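Side-chain contacts in fatty acid amide hydrolase (Candida albicans, PDB 6KVR), which probably hydrolyses fatty acid amides and other monocarboxylic acid amides to the carboxylate and ammonium: residues A[32-37]-A[167-172]; A[213-218]-A[411-416]; A[262-267]-A[470-475]; A[501-506]-A[529-534]. All coordinates share one frame; numbering follows the deposited sequence.

Contact 1 of 4, residues A[32-37]-A[167-172]; sequences EKYRQD and ITHGGY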
# COMPACT_ATOMS: atom_id res chain seq x y z
N GLU A 32 13.42 37.89 -5.70
CA GLU A 32 14.33 38.57 -6.64
C GLU A 32 15.77 38.10 -6.48
O GLU A 32 16.47 37.85 -7.47
CB GLU A 32 14.21 40.08 -6.45
CG GLU A 32 12.80 40.61 -6.71
CD GLU A 32 12.62 42.07 -6.31
OE1 GLU A 32 11.68 42.73 -6.83
OE2 GLU A 32 13.39 42.56 -5.45
N LYS A 33 16.25 37.96 -5.24
CA LYS A 33 17.56 37.36 -5.01
C LYS A 33 17.65 35.97 -5.63
O LYS A 33 18.65 35.63 -6.27
CB LYS A 33 17.83 37.32 -3.50
CG LYS A 33 19.06 36.54 -3.07
CD LYS A 33 20.36 37.25 -3.41
CE LYS A 33 21.52 36.61 -2.65
NZ LYS A 33 21.15 35.24 -2.13
N TYR A 34 16.59 35.16 -5.48
CA TYR A 34 16.59 33.82 -6.07
C TYR A 34 16.68 33.89 -7.59
O TYR A 34 17.36 33.06 -8.22
CB TYR A 34 15.32 33.07 -5.64
CG TYR A 34 15.24 31.59 -6.00
CD1 TYR A 34 14.77 31.17 -7.24
CD2 TYR A 34 15.57 30.61 -5.07
CE1 TYR A 34 14.65 29.82 -7.55
CE2 TYR A 34 15.47 29.26 -5.37
CZ TYR A 34 15.00 28.87 -6.61
OH TYR A 34 14.90 27.51 -6.90
N ARG A 35 15.99 34.85 -8.20
CA ARG A 35 16.06 35.01 -9.65
C ARG A 35 17.45 35.47 -10.08
O ARG A 35 17.99 34.96 -11.07
CB ARG A 35 15.01 36.02 -10.12
CG ARG A 35 13.59 35.57 -9.93
CD ARG A 35 12.64 36.69 -10.31
NE ARG A 35 11.25 36.40 -9.97
CZ ARG A 35 10.36 37.33 -9.67
NH1 ARG A 35 10.70 38.61 -9.60
NH2 ARG A 35 9.10 36.97 -9.42
N GLN A 36 18.03 36.40 -9.33
CA GLN A 36 19.37 36.88 -9.67
C GLN A 36 20.40 35.78 -9.53
O GLN A 36 21.32 35.67 -10.34
CB GLN A 36 19.74 38.09 -8.80
CG GLN A 36 20.99 38.83 -9.27
CD GLN A 36 20.95 39.16 -10.75
OE1 GLN A 36 20.03 39.82 -11.22
NE2 GLN A 36 21.95 38.68 -11.49
N ASP A 37 20.24 34.92 -8.51
CA ASP A 37 21.17 33.82 -8.32
C ASP A 37 21.12 32.85 -9.50
O ASP A 37 22.16 32.30 -9.89
CB ASP A 37 20.87 33.08 -7.01
CG ASP A 37 21.35 33.84 -5.78
OD1 ASP A 37 22.28 34.68 -5.91
OD2 ASP A 37 20.80 33.60 -4.68
N ILE A 167 17.96 25.46 -0.99
CA ILE A 167 16.56 25.81 -0.88
C ILE A 167 15.73 24.75 -1.57
O ILE A 167 16.03 24.34 -2.69
CB ILE A 167 16.28 27.19 -1.51
CG1 ILE A 167 16.92 28.31 -0.70
CG2 ILE A 167 14.77 27.42 -1.63
CD1 ILE A 167 17.01 29.63 -1.51
N THR A 168 14.67 24.31 -0.89
CA THR A 168 13.69 23.39 -1.45
C THR A 168 12.31 23.95 -1.12
O THR A 168 11.86 23.88 0.02
CB THR A 168 13.87 21.98 -0.89
OG1 THR A 168 15.21 21.57 -1.14
CG2 THR A 168 12.89 21.00 -1.56
N HIS A 169 11.66 24.53 -2.12
CA HIS A 169 10.44 25.26 -1.88
C HIS A 169 9.21 24.66 -2.53
O HIS A 169 8.09 25.03 -2.16
CB HIS A 169 10.60 26.73 -2.34
CG HIS A 169 11.06 26.86 -3.75
ND1 HIS A 169 10.29 26.43 -4.82
CD2 HIS A 169 12.19 27.38 -4.29
CE1 HIS A 169 10.94 26.68 -5.95
NE2 HIS A 169 12.09 27.26 -5.65
N GLY A 170 9.38 23.74 -3.48
CA GLY A 170 8.23 23.08 -4.09
C GLY A 170 7.26 24.01 -4.77
O GLY A 170 6.06 23.69 -4.86
N GLY A 171 7.73 25.17 -5.25
CA GLY A 171 6.88 26.18 -5.85
C GLY A 171 6.20 27.13 -4.88
O GLY A 171 5.48 28.03 -5.34
N TYR A 172 6.38 26.96 -3.57
CA TYR A 172 5.73 27.81 -2.57
C TYR A 172 6.72 28.88 -2.11
O TYR A 172 7.82 28.54 -1.64
CB TYR A 172 5.25 27.00 -1.37
CG TYR A 172 4.22 25.94 -1.69
CD1 TYR A 172 2.88 26.27 -1.88
CD2 TYR A 172 4.58 24.60 -1.81
CE1 TYR A 172 1.92 25.30 -2.16
CE2 TYR A 172 3.65 23.63 -2.11
CZ TYR A 172 2.32 23.98 -2.28
OH TYR A 172 1.39 23.02 -2.57
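Y34 on helix 20-40 faces I167 and H169 of an irregular loop, and the backbones stay well apart, with the CA of Y34 9.5 Å from the CA of I167. The tyrosine leaves its helix with CG anti to the backbone N (chi1 -172°), which sends the ring across to the loop. H169 comes from the opposite direction. The two rings form an offset edge-to-face pair, with centroids 5.2 Å apart and planes at 67°. The imidazole gives its edge and the phenol its face. At the far end of the phenol, H169 NE2 donates to Y34 OH over 3.1 Å, a weak bond that is clearly bent (146°). I167 CD1 lies at the edge of the tyrosine ring, near the ring plane, 4.0 Å from Y34 CD2.

The other nitrogen of the imidazole is also used. G171 N donates to H169 ND1 over 2.9 Å, and the donor lies in the ring plane. Bonds at both nitrogens limit rotation of the ring and are consistent with a proton on NE2. The backbone N-H groups of H169 and G170 bond to the two carboxylate oxygens of E159.

The loop turns at H169-Y172 in a type I' beta turn, closed by Y172 N to H169 O at 2.9 Å. G170 and G171 fill its two central positions with positive phi, as is common in this turn type. The N-terminal helix thus packs on a glycine-containing turn near the predicted substrate site of an amidase-family enzyme, with H169 about 7 Å from the predicted substrate-binding residue L207, side chain to side chain.

Contact 2 of 4, residues A[213-218]-A[411-416]; sequences ANNFTG and SNEPLT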
# COMPACT_ATOMS: atom_id res chain seq x y z
N ALA A 213 3.26 27.67 -14.55
CA ALA A 213 3.29 29.04 -14.02
C ALA A 213 3.62 29.04 -12.53
O ALA A 213 2.99 28.34 -11.74
CB ALA A 213 1.96 29.75 -14.25
N ASN A 214 4.63 29.82 -12.16
CA ASN A 214 5.00 30.01 -10.77
C ASN A 214 5.55 31.43 -10.59
O ASN A 214 5.91 32.11 -11.57
CB ASN A 214 6.03 28.97 -10.32
CG ASN A 214 7.38 29.18 -10.99
OD1 ASN A 214 8.19 30.00 -10.55
ND2 ASN A 214 7.63 28.43 -12.07
N ASN A 215 5.64 31.87 -9.34
CA ASN A 215 6.07 33.22 -9.01
C ASN A 215 7.58 33.38 -8.92
O ASN A 215 8.05 34.47 -8.61
CB ASN A 215 5.44 33.68 -7.69
CG ASN A 215 4.02 34.16 -7.89
OD1 ASN A 215 3.74 34.92 -8.82
ND2 ASN A 215 3.11 33.71 -7.03
N PHE A 216 8.36 32.32 -9.16
CA PHE A 216 9.82 32.47 -9.13
C PHE A 216 10.36 32.80 -10.52
O PHE A 216 11.01 33.83 -10.71
CB PHE A 216 10.50 31.20 -8.61
CG PHE A 216 10.21 30.85 -7.18
CD1 PHE A 216 9.04 30.19 -6.83
CD2 PHE A 216 11.16 31.08 -6.19
CE1 PHE A 216 8.79 29.82 -5.50
CE2 PHE A 216 10.92 30.71 -4.87
CZ PHE A 216 9.74 30.08 -4.53
N THR A 217 10.09 31.94 -11.50
CA THR A 217 10.66 32.02 -12.83
C THR A 217 9.64 32.17 -13.95
O THR A 217 10.04 32.22 -15.12
CB THR A 217 11.50 30.77 -13.13
OG1 THR A 217 10.66 29.60 -13.02
CG2 THR A 217 12.67 30.67 -12.15
N GLY A 218 8.34 32.19 -13.65
CA GLY A 218 7.33 32.38 -14.70
C GLY A 218 6.97 31.08 -15.40
O GLY A 218 6.67 30.08 -14.74
N SER A 411 2.99 33.13 2.60
CA SER A 411 3.67 34.22 1.93
C SER A 411 2.71 35.22 1.30
O SER A 411 3.17 36.27 0.83
CB SER A 411 4.60 33.67 0.84
OG SER A 411 3.84 33.37 -0.32
N ASN A 412 1.42 34.91 1.24
CA ASN A 412 0.42 35.76 0.60
C ASN A 412 0.74 36.02 -0.88
O ASN A 412 0.29 37.02 -1.44
CB ASN A 412 0.26 37.07 1.37
CG ASN A 412 -0.52 36.87 2.65
OD1 ASN A 412 0.01 37.01 3.75
ND2 ASN A 412 -1.77 36.48 2.51
N GLU A 413 1.50 35.12 -1.51
CA GLU A 413 1.88 35.27 -2.91
C GLU A 413 0.66 35.25 -3.82
O GLU A 413 -0.35 34.62 -3.50
CB GLU A 413 2.84 34.14 -3.33
CG GLU A 413 2.28 32.70 -3.19
CD GLU A 413 3.16 31.63 -3.87
OE1 GLU A 413 3.36 31.70 -5.11
OE2 GLU A 413 3.67 30.72 -3.17
N PRO A 414 0.71 35.95 -4.96
CA PRO A 414 -0.48 36.03 -5.83
C PRO A 414 -0.80 34.67 -6.45
O PRO A 414 0.09 33.92 -6.87
CB PRO A 414 -0.08 37.06 -6.90
CG PRO A 414 1.41 37.13 -6.86
CD PRO A 414 1.82 36.80 -5.46
N LEU A 415 -2.09 34.37 -6.51
CA LEU A 415 -2.55 33.10 -7.06
C LEU A 415 -2.45 33.10 -8.59
O LEU A 415 -2.90 34.04 -9.26
CB LEU A 415 -3.99 32.85 -6.63
CG LEU A 415 -4.14 32.58 -5.13
CD1 LEU A 415 -5.58 32.28 -4.79
CD2 LEU A 415 -3.25 31.43 -4.69
N THR A 416 -1.85 32.05 -9.13
CA THR A 416 -1.81 31.81 -10.56
C THR A 416 -3.19 31.38 -11.09
O THR A 416 -4.05 30.90 -10.34
CB THR A 416 -0.72 30.76 -10.82
OG1 THR A 416 0.57 31.40 -10.82
CG2 THR A 416 -0.96 29.95 -12.07
O HOH W 1 5.02 30.32 -7.15
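One amide nitrogen, N215 ND2, makes both direct hydrogen bonds of this contact, one to the carboxylate of E413 and one to the main chain of P414. The bond from N215 ND2 to E413 OE1 is 2.8 Å long and fairly straight (161°). It uses the anti lone pair of the carboxylate oxygen. The bond from N215 ND2 to P414 O is 3.0 Å and meets a carbonyl lone pair in the carbonyl plane. Both acceptors lie close to the amide plane of N215, and the two bonds fix the rotation of the amide. The amide and carboxylate planes are 47° apart.

E413 reaches N215 with CG between its backbone N and carbonyl carbon (chi1 59°) and an extended chain beyond. Q205 NE2 also donates to E413 OE1 and P414 O, and E413 OE2 takes a bond from V173 N. Water 1 adds a second link: it accepts from N215 N at 2.8 Å and donates to E413 OE1 at 3.0 Å. Several donors around this largely buried carboxylate would be expected to favour its charged form.

The P414 ring lies against the same amide. Further along, A213 CB meets T416 CG2 at 3.6 Å, a small apolar contact. Within 213-218, N214 OD1 forms an Asx turn through F216 N at 2.7 Å, extended to an Asx motif by T217 N.

The contact joins the loop between strands 199-201 and 221-222 to the linker between helices 402-409 and 417-423. Helix 20-40 packs beside it through Y23, which touches N215 and E413, while L408 of helix 402-409 touches E413.

Contact 3 of 4, residues A[262-267]-A[470-475]; sequences AAYSGC and NVAPHS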
# COMPACT_ATOMS: atom_id res chain seq x y z
N ALA A 262 6.22 14.60 -20.49
CA ALA A 262 6.89 13.74 -21.45
C ALA A 262 6.20 13.79 -22.80
O ALA A 262 6.82 14.08 -23.83
CB ALA A 262 6.95 12.30 -20.92
N ALA A 263 4.89 13.54 -22.81
CA ALA A 263 4.14 13.51 -24.07
C ALA A 263 4.14 14.88 -24.74
O ALA A 263 4.27 14.97 -25.97
CB ALA A 263 2.71 13.03 -23.81
N TYR A 264 3.98 15.96 -23.96
CA TYR A 264 3.94 17.30 -24.53
C TYR A 264 5.28 17.66 -25.17
O TYR A 264 5.32 18.29 -26.22
CB TYR A 264 3.61 18.35 -23.47
CG TYR A 264 2.24 18.31 -22.82
CD1 TYR A 264 1.28 17.38 -23.21
CD2 TYR A 264 1.90 19.21 -21.82
CE1 TYR A 264 0.03 17.35 -22.61
CE2 TYR A 264 0.66 19.19 -21.20
CZ TYR A 264 -0.27 18.25 -21.61
OH TYR A 264 -1.51 18.21 -21.02
N SER A 265 6.38 17.27 -24.53
CA SER A 265 7.69 17.84 -24.82
C SER A 265 8.58 16.94 -25.65
O SER A 265 9.75 17.28 -25.85
CB SER A 265 8.42 18.19 -23.51
OG SER A 265 7.77 19.23 -22.81
N GLY A 266 8.09 15.79 -26.09
CA GLY A 266 8.86 14.96 -27.00
C GLY A 266 9.80 13.94 -26.38
O GLY A 266 10.84 13.64 -26.98
N CYS A 267 9.48 13.38 -25.21
CA CYS A 267 10.32 12.32 -24.65
C CYS A 267 9.42 11.23 -24.07
O CYS A 267 8.20 11.25 -24.25
CB CYS A 267 11.31 12.88 -23.62
SG CYS A 267 10.54 13.72 -22.24
N ASN A 470 -5.37 16.80 -26.49
CA ASN A 470 -4.70 17.64 -27.47
C ASN A 470 -3.22 17.35 -27.35
O ASN A 470 -2.78 16.60 -26.47
CB ASN A 470 -5.04 19.12 -27.23
CG ASN A 470 -4.60 20.02 -28.38
OD1 ASN A 470 -4.41 19.57 -29.51
ND2 ASN A 470 -4.41 21.29 -28.07
N VAL A 471 -2.44 17.93 -28.26
CA VAL A 471 -0.99 18.01 -28.08
C VAL A 471 -0.77 19.07 -27.00
O VAL A 471 -1.74 19.55 -26.41
CB VAL A 471 -0.28 18.38 -29.39
CG1 VAL A 471 -0.37 17.22 -30.38
CG2 VAL A 471 -0.91 19.59 -30.00
N ALA A 472 0.49 19.45 -26.77
CA ALA A 472 0.82 20.42 -25.72
C ALA A 472 -0.10 21.63 -25.78
O ALA A 472 -0.35 22.18 -26.86
CB ALA A 472 2.28 20.88 -25.86
N PRO A 473 -0.62 22.08 -24.65
CA PRO A 473 -1.54 23.22 -24.65
C PRO A 473 -0.79 24.55 -24.66
O PRO A 473 0.41 24.63 -24.46
CB PRO A 473 -2.30 23.03 -23.33
CG PRO A 473 -1.24 22.51 -22.42
CD PRO A 473 -0.38 21.57 -23.29
N HIS A 474 -1.54 25.61 -24.92
CA HIS A 474 -0.98 26.94 -24.69
C HIS A 474 -0.80 27.15 -23.19
O HIS A 474 -1.53 26.59 -22.38
CB HIS A 474 -1.90 28.01 -25.28
CG HIS A 474 -1.98 27.98 -26.77
ND1 HIS A 474 -3.00 28.58 -27.47
CD2 HIS A 474 -1.16 27.43 -27.70
CE1 HIS A 474 -2.81 28.40 -28.77
NE2 HIS A 474 -1.70 27.69 -28.93
N SER A 475 0.17 27.99 -22.83
CA SER A 475 0.43 28.24 -21.42
C SER A 475 -0.84 28.69 -20.70
O SER A 475 -1.62 29.49 -21.22
CB SER A 475 1.54 29.29 -21.27
OG SER A 475 2.74 28.78 -21.85
O HOH W 2 3.02 18.24 -27.90
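CH-pi contacts dominate here, with Y264 offering one ring face to two neighbouring residues of the loop 470-475. P473 CD sits 3.7 Å from the Y264 ring centroid, and A472 CA 4.1 Å from the same centroid. Both carbons lie over the same face, displaced toward the rim. They cover different parts of it: P473 CD is nearest Y264 CE2, at 3.3 Å, and A472 CA lies over the CG and CD1 side. The tyrosine and proline side chains cross at about a right angle.

Apolar contact extends the packing to the root of the ring, where Y264 CB meets A472 CB at 3.7 Å.

No direct hydrogen bond crosses. The polar link is water 2, which donates to Y264 O at 2.8 Å and accepts from A472 N at 3.0 Å. N222 ND2 also donates to Y264 O.

The three buried residues join the C-terminal part of helix 259-265 to the loop between strand 462-466 and helix 482-490. The helix follows the predicted nucleophile S257, and the side chains of Y264 and predicted substrate-binding G256 are about 8 Å apart. A262 and A263 rest on S496 of strand 494-499, and V471 packs against helix 357-372.

Contact 4 of 4, residues A[501-506]-A[529-534]; sequences IFQDPT and ENYDPS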
# COMPACT_ATOMS: atom_id res chain seq x y z
N ILE A 501 5.09 10.79 -34.43
CA ILE A 501 4.19 11.63 -35.20
C ILE A 501 4.18 13.03 -34.60
O ILE A 501 4.31 13.20 -33.37
CB ILE A 501 2.77 11.02 -35.23
CG1 ILE A 501 2.82 9.72 -36.03
CG2 ILE A 501 1.77 12.00 -35.85
CD1 ILE A 501 1.70 8.78 -35.75
N PHE A 502 4.06 14.03 -35.47
CA PHE A 502 4.00 15.42 -35.07
C PHE A 502 2.76 16.04 -35.69
O PHE A 502 2.33 15.63 -36.77
CB PHE A 502 5.27 16.18 -35.48
CG PHE A 502 6.51 15.64 -34.83
CD1 PHE A 502 7.05 14.42 -35.24
CD2 PHE A 502 7.12 16.32 -33.79
CE1 PHE A 502 8.19 13.89 -34.63
CE2 PHE A 502 8.27 15.81 -33.17
CZ PHE A 502 8.80 14.59 -33.60
N GLN A 503 2.18 17.01 -35.00
CA GLN A 503 1.04 17.70 -35.56
C GLN A 503 1.43 18.31 -36.91
O GLN A 503 2.56 18.78 -37.11
CB GLN A 503 0.53 18.78 -34.61
CG GLN A 503 -0.79 19.42 -35.03
CD GLN A 503 -0.59 20.73 -35.77
OE1 GLN A 503 0.52 21.07 -36.18
NE2 GLN A 503 -1.68 21.48 -35.93
N ASP A 504 0.49 18.27 -37.84
CA ASP A 504 0.66 18.80 -39.19
C ASP A 504 -0.46 19.79 -39.45
O ASP A 504 -1.62 19.38 -39.60
CB ASP A 504 0.62 17.67 -40.22
CG ASP A 504 1.03 18.12 -41.61
OD1 ASP A 504 0.65 19.25 -42.02
OD2 ASP A 504 1.73 17.34 -42.29
N PRO A 505 -0.18 21.09 -39.52
CA PRO A 505 -1.28 22.06 -39.67
C PRO A 505 -2.04 21.91 -40.98
O PRO A 505 -3.22 22.28 -41.04
CB PRO A 505 -0.58 23.42 -39.56
CG PRO A 505 0.86 23.16 -39.85
CD PRO A 505 1.14 21.75 -39.40
N THR A 506 -1.43 21.34 -42.02
CA THR A 506 -2.17 21.17 -43.27
C THR A 506 -3.13 19.99 -43.24
O THR A 506 -3.94 19.85 -44.16
CB THR A 506 -1.23 21.01 -44.46
OG1 THR A 506 -0.86 19.63 -44.60
CG2 THR A 506 0.03 21.88 -44.29
N GLU A 529 -12.75 23.92 -27.96
CA GLU A 529 -12.78 25.18 -28.71
C GLU A 529 -11.43 25.90 -28.69
O GLU A 529 -11.25 26.85 -29.45
CB GLU A 529 -13.91 26.07 -28.20
CG GLU A 529 -15.28 25.65 -28.77
CD GLU A 529 -16.47 26.50 -28.29
OE1 GLU A 529 -16.34 27.31 -27.34
OE2 GLU A 529 -17.56 26.32 -28.89
N ASN A 530 -10.48 25.43 -27.88
CA ASN A 530 -9.12 25.97 -27.94
C ASN A 530 -8.29 25.39 -29.08
O ASN A 530 -7.23 25.94 -29.39
CB ASN A 530 -8.39 25.70 -26.62
CG ASN A 530 -8.77 26.68 -25.55
OD1 ASN A 530 -9.31 27.73 -25.84
ND2 ASN A 530 -8.52 26.32 -24.30
N TYR A 531 -8.71 24.29 -29.69
CA TYR A 531 -7.85 23.71 -30.72
C TYR A 531 -7.91 24.57 -31.99
O TYR A 531 -8.99 24.89 -32.49
CB TYR A 531 -8.23 22.27 -31.05
CG TYR A 531 -7.29 21.73 -32.11
CD1 TYR A 531 -5.97 21.40 -31.78
CD2 TYR A 531 -7.67 21.65 -33.45
CE1 TYR A 531 -5.07 20.98 -32.75
CE2 TYR A 531 -6.77 21.22 -34.43
CZ TYR A 531 -5.48 20.89 -34.07
OH TYR A 531 -4.59 20.45 -35.01
N ASP A 532 -6.74 24.92 -32.50
CA ASP A 532 -6.56 25.72 -33.71
C ASP A 532 -5.36 25.15 -34.44
O ASP A 532 -4.25 25.21 -33.92
CB ASP A 532 -6.34 27.19 -33.36
CG ASP A 532 -6.11 28.09 -34.59
OD1 ASP A 532 -5.66 27.61 -35.66
OD2 ASP A 532 -6.36 29.31 -34.46
N PRO A 533 -5.55 24.60 -35.65
CA PRO A 533 -4.42 23.98 -36.38
C PRO A 533 -3.20 24.88 -36.53
O PRO A 533 -2.07 24.39 -36.42
CB PRO A 533 -5.03 23.66 -37.76
CG PRO A 533 -6.49 23.71 -37.58
CD PRO A 533 -6.78 24.65 -36.46
N SER A 534 -3.38 26.18 -36.76
CA SER A 534 -2.24 27.05 -37.03
C SER A 534 -1.48 27.44 -35.77
O SER A 534 -0.39 28.01 -35.87
CB SER A 534 -2.70 28.31 -37.78
OG SER A 534 -3.55 29.13 -36.98
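Q503 NE2 donates two hydrogen bonds to the segment 529-534. The bond from Q503 NE2 to Y531 OH is 3.2 Å long and almost straight (174°), with the hydroxyl in the amide plane. The bond from Q503 NE2 to P533 O is 3.0 Å and more bent (148°). It meets a lone pair in the carbonyl plane, though P533 O is tilted slightly from the plane of the glutamine amide. Q503 and Y531 approach from opposite directions, with amide and ring planes steeply inclined. The glutamine chain starts with CG anti to the backbone N and bends at chi2 (-97°), which turns the amide to its partners. The other end of that amide is held too, since Q503 OE1 accepts from G538 N. Y531 OH has a stronger partner in D508 O.

Each segment also carries an Asx turn. D504 OD1 accepts from T506 N at 2.9 Å, and D532 OD1 accepts from S534 N at 2.9 Å. Both oxygens take a second bond from the hydroxyl of the same residue, T506 or S534. The aspartates thus fold the chain around P505 and P533, which lie between the bonded residues.

These prolines bring the backbones closest: the CA atoms of P505 and P533 are 4.9 Å apart. P505 CB packs on P533 O at 3.6 Å. Beside the bonded pair, P358 of helix 357-372 touches both Q503 and Y531, and W510 meets the Y531 ring edge-to-face.

Overall arrangement
The contacts fall into two touching pairs. Contacts 1 and 2 have centres 11 Å apart. R35 joins them, with R35 NE bonded to F216 O at 2.7 Å and R35 NH2 to N215 O at 2.8 Å. F216 CZ also packs on H169 CG at 3.6 Å. Contacts 3 and 4 have centres 12 Å apart and meet where N470 OD1 lies 3.3 Å from Y531 CD1. Contacts 2 and 3 approach to about 7 Å between nearest atoms without touching. The predicted active site relates to both pairs: H169 is about 9 Å from K158 and Y264 about 10 Å from S257, between side chains. Contact 4 lies away from it.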